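Transcriptional regulator, LacI family (Corynebacterium glutamicum, PDB 3H5T) activates transcription of the inositol phosphate synthase gene in an inositol-dependent way by binding a palindromic promoter motif, and helps regulate cell wall biogenesis. Local coordinates at residues V124-A138 / A146-P160. Residues are numbered along the deposited sequence; the frame is centred on the assembly and turned at random.
Sequences VNNAAVDGVVIYSVA and AIRARGLPAVIADQP
The guanidinium of Arg150 meets the backbone carbonyls of Val124 and Ala127 at its edge, beside a right-handed beta-alpha-beta crossover of the periplasmic-binding-protein fold: strand 132-135, helix 142-150, strand 154-157. Arg150 NH1 donates two hydrogen bonds, one of 2.6 Å to Val124 O, in the guanidinium plane and on a lone pair of that oxygen, and one of 2.8 Å to Ala127 O, which sits tilted from the plane. Fully extended from CG to NE, the arginine runs past Asn125, with the Asn125 amide and the Arg150 guanidinium turned 60° apart; from the end of helix 142-150 it holds the end of helix 117-125 and the turn that follows. The Tyr135 ring has Ser136 CB over one face and Ala157 CB at its edge; it also stacks with Phe91, while its hydroxyl bonds to Ser88.

The parallel strands exchange backbone bonds from Val132 N to Pro153 O through to Ser136 N and Ala157 O, with Ile134 N to Val155 O, 2.7 Å, as one rung. Under the helix, Ile134 and Ile147 meet end-on through their CD1 methyls, 3.5 Å apart. In Val132, chi1 of 60° places CG1 over the main chain, flanked by N and C, 3.5 Å from Ala154 CB and also against Leu152 CD2. On the other face Val133 and Val155 point the same way beneath Leu332 of helix 321-336. Beyond the strands the peptide before Pro160 is cis, and Val137 N bonds to Gln159 O at 3.1 Å from above the carbonyl plane.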
loop_
_atom_site.group_PDB
_atom_site.type_symbol
_atom_site.label_atom_id
_atom_site.label_comp_id
_atom_site.label_asym_id
_atom_site.label_seq_id
_atom_site.Cartn_x
_atom_site.Cartn_y
_atom_site.Cartn_z
ATOM N N VAL A 124 9.102 2.767 -20.230
ATOM C CA VAL A 124 9.481 1.414 -19.844
ATOM C C VAL A 124 10.779 0.894 -20.440
ATOM O O VAL A 124 11.555 0.261 -19.728
ATOM C CB VAL A 124 8.369 0.407 -20.168
ATOM C CG1 VAL A 124 8.841 -1.011 -19.842
ATOM C CG2 VAL A 124 7.123 0.744 -19.357
ATOM N N ASN A 125 11.024 1.148 -21.726
ATOM C CA ASN A 125 12.261 0.666 -22.345
ATOM C C ASN A 125 13.479 1.454 -21.877
ATOM O O ASN A 125 14.615 1.070 -22.154
ATOM C CB ASN A 125 12.178 0.713 -23.875
ATOM C CG ASN A 125 11.015 -0.097 -24.426
ATOM O OD1 ASN A 125 10.605 -1.099 -23.845
ATOM N ND2 ASN A 125 10.491 0.329 -25.563
ATOM N N ASN A 126 13.257 2.556 -21.169
ATOM C CA ASN A 126 14.382 3.342 -20.672
ATOM C C ASN A 126 14.566 3.176 -19.162
ATOM O O ASN A 126 15.247 3.966 -18.514
ATOM C CB ASN A 126 14.220 4.821 -21.041
ATOM C CG ASN A 126 14.366 5.065 -22.542
ATOM O OD1 ASN A 126 15.369 4.682 -23.156
ATOM N ND2 ASN A 126 13.360 5.700 -23.137
ATOM N N ALA A 127 13.942 2.139 -18.612
ATOM C CA ALA A 127 14.077 1.830 -17.195
ATOM C C ALA A 127 15.224 0.818 -17.115
ATOM O O ALA A 127 15.112 -0.300 -17.624
ATOM C CB ALA A 127 12.771 1.218 -16.647
ATOM N N ALA A 128 16.328 1.227 -16.500
ATOM C CA ALA A 128 17.512 0.384 -16.365
ATOM C C ALA A 128 17.364 -0.640 -15.252
ATOM O O ALA A 128 18.127 -0.629 -14.279
ATOM C CB ALA A 128 18.730 1.253 -16.106
ATOM N N VAL A 129 16.401 -1.543 -15.407
ATOM C CA VAL A 129 16.160 -2.549 -14.386
ATOM C C VAL A 129 16.068 -3.966 -14.935
ATOM O O VAL A 129 15.743 -4.165 -16.104
ATOM C CB VAL A 129 14.862 -2.222 -13.597
ATOM C CG1 VAL A 129 15.002 -0.877 -12.922
ATOM C CG2 VAL A 129 13.657 -2.216 -14.534
ATOM N N ASP A 130 16.364 -4.943 -14.078
ATOM C CA ASP A 130 16.311 -6.355 -14.444
ATOM C C ASP A 130 14.916 -6.916 -14.178
ATOM O O ASP A 130 14.589 -8.023 -14.602
ATOM C CB ASP A 130 17.327 -7.169 -13.628
ATOM C CG ASP A 130 18.772 -6.727 -13.854
ATOM O OD1 ASP A 130 19.210 -6.645 -15.025
ATOM O OD2 ASP A 130 19.474 -6.479 -12.848
ATOM N N GLY A 131 14.106 -6.151 -13.453
ATOM C CA GLY A 131 12.762 -6.590 -13.132
ATOM C C GLY A 131 11.918 -5.441 -12.619
ATOM O O GLY A 131 12.446 -4.396 -12.242
ATOM N N VAL A 132 10.606 -5.624 -12.593
ATOM C CA VAL A 132 9.741 -4.558 -12.130
ATOM C C VAL A 132 8.570 -5.006 -11.265
ATOM O O VAL A 132 7.891 -5.979 -11.567
ATOM C CB VAL A 132 9.177 -3.752 -13.324
ATOM C CG1 VAL A 132 8.389 -4.667 -14.231
ATOM C CG2 VAL A 132 8.297 -2.598 -12.820
ATOM N N VAL A 133 8.354 -4.283 -10.175
ATOM C CA VAL A 133 7.238 -4.556 -9.280
ATOM C C VAL A 133 6.172 -3.561 -9.706
ATOM O O VAL A 133 6.360 -2.351 -9.562
ATOM C CB VAL A 133 7.612 -4.288 -7.802
ATOM C CG1 VAL A 133 6.364 -4.328 -6.939
ATOM C CG2 VAL A 133 8.635 -5.319 -7.331
ATOM N N ILE A 134 5.072 -4.053 -10.265
ATOM C CA ILE A 134 4.024 -3.151 -10.696
ATOM C C ILE A 134 3.160 -2.875 -9.496
ATOM O O ILE A 134 2.578 -3.791 -8.907
ATOM C CB ILE A 134 3.196 -3.744 -11.851
ATOM C CG1 ILE A 134 4.089 -3.867 -13.093
ATOM C CG2 ILE A 134 2.012 -2.850 -12.155
ATOM C CD1 ILE A 134 3.461 -4.564 -14.277
ATOM N N TYR A 135 3.086 -1.603 -9.125
ATOM C CA TYR A 135 2.316 -1.222 -7.958
ATOM C C TYR A 135 1.021 -0.472 -8.190
ATOM O O TYR A 135 1.023 0.684 -8.597
ATOM C CB TYR A 135 3.195 -0.405 -7.009
ATOM C CG TYR A 135 2.478 0.057 -5.772
ATOM C CD1 TYR A 135 1.824 -0.853 -4.937
ATOM C CD2 TYR A 135 2.455 1.406 -5.422
ATOM C CE1 TYR A 135 1.161 -0.425 -3.772
ATOM C CE2 TYR A 135 1.796 1.847 -4.265
ATOM C CZ TYR A 135 1.155 0.928 -3.447
ATOM O OH TYR A 135 0.519 1.363 -2.311
ATOM N N SER A 136 -0.086 -1.150 -7.914
ATOM C CA SER A 136 -1.408 -0.551 -8.012
ATOM C C SER A 136 -1.663 0.211 -9.303
ATOM O O SER A 136 -1.890 1.415 -9.299
ATOM C CB SER A 136 -1.609 0.376 -6.816
ATOM O OG SER A 136 -2.916 0.905 -6.797
ATOM N N VAL A 137 -1.648 -0.504 -10.416
ATOM C CA VAL A 137 -1.875 0.120 -11.705
ATOM C C VAL A 137 -3.229 -0.319 -12.255
ATOM O O VAL A 137 -3.686 -1.444 -12.012
ATOM C CB VAL A 137 -0.730 -0.250 -12.661
ATOM C CG1 VAL A 137 -1.059 0.162 -14.077
ATOM C CG2 VAL A 137 0.547 0.438 -12.189
ATOM N N ALA A 138 -3.881 0.572 -12.983
ATOM C CA ALA A 138 -5.193 0.264 -13.539
ATOM C C ALA A 138 -5.135 -0.893 -14.523
ATOM O O ALA A 138 -4.116 -1.137 -15.167
ATOM C CB ALA A 138 -5.772 1.499 -14.235
ATOM N N ALA A 146 3.461 -2.286 -22.201
ATOM C CA ALA A 146 4.822 -1.909 -22.532
ATOM C C ALA A 146 5.812 -2.843 -21.837
ATOM O O ALA A 146 6.808 -3.245 -22.422
ATOM C CB ALA A 146 5.082 -0.464 -22.134
ATOM N N ILE A 147 5.533 -3.189 -20.587
ATOM C CA ILE A 147 6.400 -4.089 -19.828
ATOM C C ILE A 147 6.397 -5.495 -20.432
ATOM O O ILE A 147 7.425 -6.170 -20.450
ATOM C CB ILE A 147 5.950 -4.167 -18.345
ATOM C CG1 ILE A 147 6.270 -2.842 -17.650
ATOM C CG2 ILE A 147 6.623 -5.328 -17.640
ATOM C CD1 ILE A 147 5.803 -2.762 -16.219
ATOM N N ARG A 148 5.237 -5.923 -20.924
ATOM C CA ARG A 148 5.080 -7.241 -21.539
ATOM C C ARG A 148 5.834 -7.301 -22.869
ATOM O O ARG A 148 6.467 -8.310 -23.200
ATOM C CB ARG A 148 3.595 -7.521 -21.786
ATOM C CG ARG A 148 3.285 -8.904 -22.323
ATOM C CD ARG A 148 1.822 -9.023 -22.711
ATOM N NE ARG A 148 0.928 -8.685 -21.607
ATOM C CZ ARG A 148 0.795 -9.423 -20.514
ATOM N NH1 ARG A 148 1.492 -10.541 -20.382
ATOM N NH2 ARG A 148 -0.019 -9.035 -19.546
ATOM N N ALA A 149 5.761 -6.208 -23.628
ATOM C CA ALA A 149 6.421 -6.117 -24.923
ATOM C C ALA A 149 7.933 -6.133 -24.772
ATOM O O ALA A 149 8.641 -6.514 -25.695
ATOM C CB ALA A 149 5.984 -4.852 -25.645
ATOM N N ARG A 150 8.429 -5.710 -23.612
ATOM C CA ARG A 150 9.864 -5.694 -23.369
ATOM C C ARG A 150 10.286 -7.041 -22.760
ATOM O O ARG A 150 11.475 -7.361 -22.682
ATOM C CB ARG A 150 10.223 -4.530 -22.427
ATOM C CG ARG A 150 11.682 -4.521 -21.985
ATOM C CD ARG A 150 12.046 -3.335 -21.093
ATOM N NE ARG A 150 13.406 -3.496 -20.583
ATOM C CZ ARG A 150 14.098 -2.560 -19.940
ATOM N NH1 ARG A 150 13.566 -1.366 -19.717
ATOM N NH2 ARG A 150 15.337 -2.813 -19.533
ATOM N N GLY A 151 9.303 -7.836 -22.347
ATOM C CA GLY A 151 9.611 -9.126 -21.754
ATOM C C GLY A 151 10.329 -8.971 -20.425
ATOM O O GLY A 151 11.195 -9.769 -20.075
ATOM N N LEU A 152 9.959 -7.934 -19.683
ATOM C CA LEU A 152 10.559 -7.642 -18.379
ATOM C C LEU A 152 9.881 -8.455 -17.275
ATOM O O LEU A 152 8.666 -8.381 -17.100
ATOM C CB LEU A 152 10.420 -6.145 -18.081
ATOM C CG LEU A 152 11.255 -5.476 -16.986
ATOM C CD1 LEU A 152 12.740 -5.607 -17.304
ATOM C CD2 LEU A 152 10.860 -3.999 -16.890
ATOM N N PRO A 153 10.655 -9.259 -16.529
ATOM C CA PRO A 153 10.052 -10.056 -15.454
ATOM C C PRO A 153 9.259 -9.110 -14.554
ATOM O O PRO A 153 9.784 -8.092 -14.100
ATOM C CB PRO A 153 11.267 -10.648 -14.738
ATOM C CG PRO A 153 12.280 -10.771 -15.829
ATOM C CD PRO A 153 12.113 -9.471 -16.591
ATOM N N ALA A 154 8.003 -9.431 -14.286
ATOM C CA ALA A 154 7.217 -8.544 -13.460
ATOM C C ALA A 154 6.236 -9.218 -12.521
ATOM O O ALA A 154 5.672 -10.274 -12.825
ATOM C CB ALA A 154 6.488 -7.561 -14.339
ATOM N N VAL A 155 6.052 -8.588 -11.369
ATOM C CA VAL A 155 5.119 -9.054 -10.360
ATOM C C VAL A 155 4.160 -7.887 -10.127
ATOM O O VAL A 155 4.565 -6.724 -10.150
ATOM C CB VAL A 155 5.833 -9.392 -9.037
ATOM C CG1 VAL A 155 6.574 -8.165 -8.517
ATOM C CG2 VAL A 155 4.817 -9.845 -8.005
ATOM N N ILE A 156 2.889 -8.195 -9.910
ATOM C CA ILE A 156 1.895 -7.158 -9.688
ATOM C C ILE A 156 1.396 -7.158 -8.245
ATOM O O ILE A 156 1.140 -8.219 -7.675
ATOM C CB ILE A 156 0.682 -7.363 -10.635
ATOM C CG1 ILE A 156 1.098 -7.084 -12.078
ATOM C CG2 ILE A 156 -0.478 -6.466 -10.219
ATOM C CD1 ILE A 156 0.125 -7.637 -13.096
ATOM N N ALA A 157 1.255 -5.965 -7.666
ATOM C CA ALA A 157 0.748 -5.822 -6.302
ATOM C C ALA A 157 -0.535 -4.997 -6.313
ATOM O O ALA A 157 -0.610 -3.948 -6.962
ATOM C CB ALA A 157 1.784 -5.150 -5.413
ATOM N N ASP A 158 -1.541 -5.481 -5.591
ATOM C CA ASP A 158 -2.831 -4.809 -5.498
ATOM C C ASP A 158 -3.670 -4.885 -6.773
ATOM O O ASP A 158 -4.823 -5.299 -6.737
ATOM C CB ASP A 158 -2.619 -3.348 -5.089
ATOM C CG ASP A 158 -2.641 -3.157 -3.582
ATOM O OD1 ASP A 158 -2.185 -2.091 -3.108
ATOM O OD2 ASP A 158 -3.127 -4.067 -2.869
ATOM N N GLN A 159 -3.086 -4.500 -7.901
ATOM C CA GLN A 159 -3.794 -4.523 -9.177
ATOM C C GLN A 159 -2.795 -4.195 -10.289
ATOM O O GLN A 159 -1.783 -3.551 -10.042
ATOM C CB GLN A 159 -4.911 -3.477 -9.143
ATOM C CG GLN A 159 -4.396 -2.080 -8.854
ATOM C CD GLN A 159 -5.500 -1.081 -8.615
ATOM O OE1 GLN A 159 -6.597 -1.202 -9.161
ATOM N NE2 GLN A 159 -5.211 -0.067 -7.815
ATOM N N PRO A 160 -3.073 -4.601 -11.534
ATOM C CA PRO A 160 -4.233 -5.327 -12.048
ATOM C C PRO A 160 -4.135 -6.841 -11.876
ATOM O O PRO A 160 -3.063 -7.429 -12.005
ATOM C CB PRO A 160 -4.242 -4.936 -13.516
ATOM C CG PRO A 160 -2.768 -5.008 -13.825
ATOM C CD PRO A 160 -2.134 -4.298 -12.631
HETATM O O HOH W 1 7.971 -1.478 -24.346
#